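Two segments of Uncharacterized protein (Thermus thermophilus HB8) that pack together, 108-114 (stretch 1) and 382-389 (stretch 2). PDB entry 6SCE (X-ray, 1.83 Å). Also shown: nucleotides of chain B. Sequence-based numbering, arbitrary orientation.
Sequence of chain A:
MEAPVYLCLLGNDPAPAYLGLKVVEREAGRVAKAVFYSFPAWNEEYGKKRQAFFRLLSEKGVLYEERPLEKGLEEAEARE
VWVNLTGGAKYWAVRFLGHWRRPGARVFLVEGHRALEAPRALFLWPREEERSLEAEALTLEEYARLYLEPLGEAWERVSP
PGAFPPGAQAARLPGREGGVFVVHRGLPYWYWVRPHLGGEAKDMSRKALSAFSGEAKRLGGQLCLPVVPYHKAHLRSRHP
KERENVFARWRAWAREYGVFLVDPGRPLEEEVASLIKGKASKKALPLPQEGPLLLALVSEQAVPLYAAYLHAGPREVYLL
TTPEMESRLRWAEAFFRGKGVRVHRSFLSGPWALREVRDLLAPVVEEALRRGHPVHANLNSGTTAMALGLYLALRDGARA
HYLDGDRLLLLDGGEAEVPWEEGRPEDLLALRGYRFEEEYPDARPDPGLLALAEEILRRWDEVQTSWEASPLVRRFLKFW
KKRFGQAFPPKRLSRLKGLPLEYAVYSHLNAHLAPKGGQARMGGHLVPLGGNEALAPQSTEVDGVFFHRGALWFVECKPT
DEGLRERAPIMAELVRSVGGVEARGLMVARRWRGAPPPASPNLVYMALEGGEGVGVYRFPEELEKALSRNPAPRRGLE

Stretch 1 (108-114) FLVEGHR
Stretch 2 382-389: GTTAMALG

A strand and a helix N-terminus can pack without one direct hydrogen bond between them, as residues 108-114 and 382-389 illustrate. Strand 108-111 (phi near -120° to -150°, psi 111° to 170°) runs at 136° to helix 384-389 (phi/psi near -60°/-40°), their axes 9.5 Å apart at closest approach; Leu109 CA lies 7.2 Å from Ala385 CA, and His113 CA 7.7 Å from Thr383 CA. Alternation turns Leu109 and Glu111 toward the other stretch and Phe108 (chi1 p) away.

Leu109, in the m,t rotamer, sets CD1 3.5 Å from Ala385 CA and CD2 3.8 Å from Leu388 CD1 (also m,t); Leu109 CD1 is also 3.9 Å from Ala385 CB, so the leucine lies against both the backbone and the methyl of the alanine.

Glu111 (t,p, chi3 47°) runs forward along the chain so that its two carboxylate oxygens each accept from a nitrogen of His113: His113 ND1 donates to Glu111 OE1 (2.8 Å) and His113 N to Glu111 OE2 (2.9 Å). A water bridges the stretches, donating to Glu111 OE1 (2.5 Å) and accepting from Ala385 N (3.1 Å). With chi1 m and chi2 105°, His113 brings ND1 3.4 Å from Thr383 CG2 and pairs NE2 with O2' of nucleotide A2 (2.7 Å).

Thr383, chi1 p, caps the helix: its OG1 accepts from Met386 N (3.2 Å). Thr384, chi1 m, donates through N (2.8 Å) and OG1 (2.6 Å) to OP1 of A3.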

ATOM      1  N   PHE A 108     -16.926  14.537 -11.424  1.00 27.75           N
ATOM      2  CA  PHE A 108     -17.248  13.876 -10.183  1.00 27.84           C
ATOM      3  C   PHE A 108     -16.240  12.775  -9.833  1.00 26.85           C
ATOM      4  O   PHE A 108     -15.380  12.440 -10.631  1.00 25.52           O
ATOM      5  CB  PHE A 108     -18.674  13.320 -10.246  1.00 27.50           C
ATOM      6  CG  PHE A 108     -18.848  12.111 -11.125  1.00 26.80           C
ATOM      7  CD1 PHE A 108     -18.903  12.228 -12.500  1.00 26.17           C
ATOM      8  CD2 PHE A 108     -19.058  10.865 -10.561  1.00 26.88           C
ATOM      9  CE1 PHE A 108     -19.081  11.124 -13.308  1.00 25.97           C
ATOM     10  CE2 PHE A 108     -19.257   9.748 -11.358  1.00 27.68           C
ATOM     11  CZ  PHE A 108     -19.289   9.885 -12.740  1.00 26.94           C
ATOM     12  N   LEU A 109     -16.365  12.283  -8.617  1.00 28.54           N
ATOM     13  CA  LEU A 109     -15.583  11.154  -8.074  1.00 29.29           C
ATOM     14  C   LEU A 109     -16.588  10.179  -7.508  1.00 28.29           C
ATOM     15  O   LEU A 109     -17.699  10.585  -7.149  1.00 28.10           O
ATOM     16  CB  LEU A 109     -14.778  11.618  -6.850  1.00 31.87           C
ATOM     17  CG  LEU A 109     -13.902  12.826  -6.928  1.00 35.35           C
ATOM     18  CD1 LEU A 109     -13.249  13.113  -5.604  1.00 34.10           C
ATOM     19  CD2 LEU A 109     -12.864  12.510  -8.006  1.00 36.87           C
ATOM     20  N   VAL A 110     -16.185   8.927  -7.349  1.00 25.51           N
ATOM     21  CA  VAL A 110     -16.955   7.953  -6.571  1.00 26.85           C
ATOM     22  C   VAL A 110     -16.063   7.506  -5.421  1.00 29.19           C
ATOM     23  O   VAL A 110     -14.901   7.132  -5.609  1.00 30.43           O
ATOM     24  CB  VAL A 110     -17.474   6.778  -7.416  1.00 28.19           C
ATOM     25  CG1 VAL A 110     -18.469   7.294  -8.430  1.00 28.44           C
ATOM     26  CG2 VAL A 110     -16.360   6.023  -8.159  1.00 29.96           C
ATOM     27  N   GLU A 111     -16.595   7.592  -4.212  1.00 26.85           N
ATOM     28  CA  GLU A 111     -15.816   7.455  -3.006  1.00 26.75           C
ATOM     29  C   GLU A 111     -16.423   6.360  -2.136  1.00 29.73           C
ATOM     30  O   GLU A 111     -17.525   6.520  -1.610  1.00 27.40           O
ATOM     31  CB  GLU A 111     -15.795   8.839  -2.347  1.00 31.25           C
ATOM     32  CG  GLU A 111     -15.528   8.879  -0.868  1.00 34.67           C
ATOM     33  CD  GLU A 111     -14.332   8.060  -0.451  1.00 40.81           C
ATOM     34  OE1 GLU A 111     -13.245   8.189  -1.138  1.00 31.62           O
ATOM     35  OE2 GLU A 111     -14.525   7.326   0.571  1.00 31.52           O
ATOM     36  N   GLY A 112     -15.720   5.236  -2.009  1.00 28.65           N
ATOM     37  CA  GLY A 112     -16.224   4.090  -1.266  1.00 27.70           C
ATOM     38  C   GLY A 112     -15.277   3.545  -0.237  1.00 27.26           C
ATOM     39  O   GLY A 112     -15.202   2.318  -0.024  1.00 30.02           O
ATOM     40  N   HIS A 113     -14.571   4.437   0.433  1.00 26.76           N
ATOM     41  CA  HIS A 113     -13.512   4.024   1.288  1.00 28.03           C
ATOM     42  C   HIS A 113     -13.878   3.929   2.771  1.00 32.67           C
ATOM     43  O   HIS A 113     -13.017   3.639   3.582  1.00 34.20           O
ATOM     44  CB  HIS A 113     -12.323   4.944   1.081  1.00 30.04           C
ATOM     45  CG  HIS A 113     -11.693   4.798  -0.275  1.00 26.90           C
ATOM     46  ND1 HIS A 113     -11.865   5.717  -1.277  1.00 29.85           N
ATOM     47  CD2 HIS A 113     -10.872   3.845  -0.769  1.00 27.92           C
ATOM     48  CE1 HIS A 113     -11.182   5.331  -2.345  1.00 29.11           C
ATOM     49  NE2 HIS A 113     -10.573   4.202  -2.061  1.00 27.25           N
ATOM     50  N   ARG A 114     -15.135   4.167   3.128  1.00 28.83           N
ATOM     51  CA  ARG A 114     -15.567   3.935   4.514  1.00 30.51           C
ATOM     52  C   ARG A 114     -16.332   2.605   4.642  1.00 28.01           C
ATOM     53  O   ARG A 114     -17.351   2.385   3.982  1.00 27.09           O
ATOM     54  CB  ARG A 114     -16.413   5.125   4.990  1.00 32.07           C
ATOM     55  CG  ARG A 114     -17.103   4.924   6.349  1.00 33.30           C
ATOM     56  CD  ARG A 114     -16.180   4.713   7.533  1.00 30.83           C
ATOM     57  NE  ARG A 114     -15.261   5.808   7.881  1.00 29.81           N
ATOM     58  CZ  ARG A 114     -15.567   6.949   8.492  1.00 32.61           C
ATOM     59  NH1 ARG A 114     -16.825   7.254   8.829  1.00 33.45           N
ATOM     60  NH2 ARG A 114     -14.596   7.804   8.776  1.00 31.32           N
ATOM     61  N   GLY A 382      -4.066   9.869   0.928  1.00 25.86           N
ATOM     62  CA  GLY A 382      -5.482   9.939   1.074  1.00 25.17           C
ATOM     63  C   GLY A 382      -6.182   9.439  -0.168  1.00 25.42           C
ATOM     64  O   GLY A 382      -5.565   9.091  -1.190  1.00 25.74           O
ATOM     65  N   THR A 383      -7.500   9.456  -0.090  1.00 24.46           N
ATOM     66  CA  THR A 383      -8.369   9.133  -1.202  1.00 23.45           C
ATOM     67  C   THR A 383      -8.310  10.252  -2.232  1.00 22.88           C
ATOM     68  O   THR A 383      -7.774  11.320  -1.966  1.00 24.12           O
ATOM     69  CB  THR A 383      -9.818   9.002  -0.715  1.00 24.35           C
ATOM     70  OG1 THR A 383     -10.228  10.276  -0.215  1.00 24.04           O
ATOM     71  CG2 THR A 383      -9.925   7.923   0.355  1.00 25.48           C
ATOM     72  N   THR A 384      -8.872  10.042  -3.411  1.00 22.50           N
ATOM     73  CA  THR A 384      -8.883  11.105  -4.425  1.00 23.28           C
ATOM     74  C   THR A 384      -9.636  12.342  -3.935  1.00 25.98           C
ATOM     75  O   THR A 384      -9.182  13.470  -4.137  1.00 25.40           O
ATOM     76  CB  THR A 384      -9.424  10.611  -5.781  1.00 25.24           C
ATOM     77  OG1 THR A 384      -8.679   9.451  -6.176  1.00 25.62           O
ATOM     78  CG2 THR A 384      -9.286  11.636  -6.822  1.00 26.01           C
ATOM     79  N   ALA A 385     -10.738  12.122  -3.211  1.00 24.10           N
ATOM     80  CA  ALA A 385     -11.458  13.204  -2.571  1.00 25.02           C
ATOM     81  C   ALA A 385     -10.569  14.032  -1.675  1.00 23.94           C
ATOM     82  O   ALA A 385     -10.595  15.264  -1.791  1.00 26.04           O
ATOM     83  CB  ALA A 385     -12.664  12.676  -1.791  1.00 25.36           C
HETATM   84  N   MSE A 386      -9.770  13.380  -0.839  1.00 24.62           N
HETATM   85  CA  MSE A 386      -8.925  14.081   0.118  1.00 24.06           C
HETATM   86  C   MSE A 386      -7.817  14.848  -0.559  1.00 25.75           C
HETATM   87  O   MSE A 386      -7.532  16.000  -0.231  1.00 25.11           O
HETATM   88  CB  MSE A 386      -8.394  13.115   1.142  1.00 25.24           C
HETATM   89  CG  MSE A 386      -9.464  12.485   2.042  1.00 24.85           C
HETATM   90 SE   MSE A 386      -8.887  10.899   2.981  1.00 26.43          SE
HETATM   91  CE  MSE A 386      -7.382  11.598   3.973  1.00 24.03           C
ATOM     92  N   ALA A 387      -7.188  14.210  -1.536  1.00 26.33           N
ATOM     93  CA  ALA A 387      -6.113  14.839  -2.288  1.00 25.45           C
ATOM     94  C   ALA A 387      -6.585  16.012  -3.144  1.00 25.08           C
ATOM     95  O   ALA A 387      -5.891  17.036  -3.244  1.00 25.90           O
ATOM     96  CB  ALA A 387      -5.414  13.799  -3.132  1.00 25.00           C
ATOM     97  N   LEU A 388      -7.738  15.874  -3.792  1.00 25.67           N
ATOM     98  CA  LEU A 388      -8.337  17.008  -4.495  1.00 25.67           C
ATOM     99  C   LEU A 388      -8.669  18.156  -3.534  1.00 26.63           C
ATOM    100  O   LEU A 388      -8.504  19.322  -3.883  1.00 26.13           O
ATOM    101  CB  LEU A 388      -9.558  16.595  -5.277  1.00 26.98           C
ATOM    102  CG  LEU A 388      -9.276  15.733  -6.504  1.00 28.51           C
ATOM    103  CD1 LEU A 388     -10.565  15.392  -7.225  1.00 29.12           C
ATOM    104  CD2 LEU A 388      -8.332  16.438  -7.436  1.00 28.76           C
ATOM    105  N   GLY A 389      -9.106  17.828  -2.328  1.00 26.27           N
ATOM    106  CA  GLY A 389      -9.346  18.836  -1.306  1.00 27.20           C
ATOM    107  C   GLY A 389      -8.127  19.633  -0.967  1.00 27.19           C
ATOM    108  O   GLY A 389      -8.163  20.871  -0.804  1.00 28.41           O
TER
ATOM    109  P     A B   3      -8.411   6.453  -4.621  1.00 26.45           P
ATOM    110  OP1   A B   3      -9.492   7.520  -4.581  1.00 23.87           O
ATOM    111  OP2   A B   3      -7.513   6.563  -5.823  1.00 27.62           O
ATOM    112  O5'   A B   3      -7.566   6.524  -3.282  1.00 25.07           O
ATOM    113  C5'   A B   3      -6.666   5.490  -2.860  1.00 27.44           C
ATOM    114  C4'   A B   3      -5.972   5.992  -1.615  1.00 26.31           C
ATOM    115  O4'   A B   3      -6.950   6.162  -0.544  1.00 25.77           O
ATOM    116  C3'   A B   3      -4.879   5.089  -1.057  1.00 23.64           C
ATOM    117  O3'   A B   3      -3.747   5.907  -0.837  1.00 24.07           O
ATOM    118  C2'   A B   3      -5.492   4.570   0.253  1.00 25.10           C
ATOM    119  O2'   A B   3      -4.541   4.239   1.241  1.00 24.69           O
ATOM    120  C1'   A B   3      -6.349   5.762   0.660  1.00 24.92           C
ATOM    121  N9    A B   3      -7.411   5.432   1.583  1.00 28.50           N
ATOM    122  C8    A B   3      -8.316   4.406   1.454  1.00 29.33           C
ATOM    123  N7    A B   3      -9.190   4.384   2.441  1.00 29.41           N
ATOM    124  C5    A B   3      -8.856   5.474   3.227  1.00 28.52           C
ATOM    125  C6    A B   3      -9.422   5.992   4.408  1.00 29.27           C
ATOM    126  N6    A B   3     -10.504   5.469   4.980  1.00 31.99           N
ATOM    127  N1    A B   3      -8.857   7.109   4.921  1.00 27.40           N
ATOM    128  C2    A B   3      -7.795   7.644   4.307  1.00 29.23           C
ATOM    129  N3    A B   3      -7.169   7.241   3.194  1.00 28.27           N
ATOM    130  C4    A B   3      -7.763   6.136   2.703  1.00 28.12           C
ATOM    131  P     A B   2      -7.588   2.398  -9.509  1.00 22.38           P
ATOM    132  OP1   A B   2      -7.376   0.920  -9.419  1.00 22.57           O
ATOM    133  OP2   A B   2      -8.323   3.029 -10.662  1.00 21.84           O
ATOM    134  O5'   A B   2      -8.340   2.842  -8.163  1.00 22.76           O
ATOM    135  C5'   A B   2      -8.885   4.181  -8.091  1.00 23.16           C
ATOM    136  C4'   A B   2      -9.589   4.360  -6.770  1.00 23.20           C
ATOM    137  O4'   A B   2     -10.755   3.492  -6.747  1.00 24.31           O
ATOM    138  C3'   A B   2      -8.775   4.027  -5.527  1.00 24.23           C
ATOM    139  O3'   A B   2      -9.007   4.974  -4.486  1.00 25.21           O
ATOM    140  C2'   A B   2      -9.327   2.668  -5.105  1.00 25.79           C
ATOM    141  O2'   A B   2      -9.236   2.459  -3.712  1.00 25.63           O
ATOM    142  C1'   A B   2     -10.784   2.796  -5.529  1.00 25.00           C
ATOM    143  N9    A B   2     -11.488   1.539  -5.691  1.00 23.37           N
ATOM    144  C8    A B   2     -10.944   0.291  -5.892  1.00 23.26           C
ATOM    145  N7    A B   2     -11.853  -0.650  -5.934  1.00 23.45           N
ATOM    146  C5    A B   2     -13.057   0.006  -5.732  1.00 22.67           C
ATOM    147  C6    A B   2     -14.388  -0.448  -5.653  1.00 24.40           C
ATOM    148  N6    A B   2     -14.735  -1.733  -5.695  1.00 23.72           N
ATOM    149  N1    A B   2     -15.353   0.488  -5.487  1.00 23.18           N
ATOM    150  C2    A B   2     -14.980   1.767  -5.343  1.00 24.13           C
ATOM    151  N3    A B   2     -13.763   2.310  -5.385  1.00 23.25           N
ATOM    152  C4    A B   2     -12.838   1.360  -5.578  1.00 24.39           C
HETATM  153  O   HOH W   1     -12.441   9.596  -2.987  1.00 29.54           O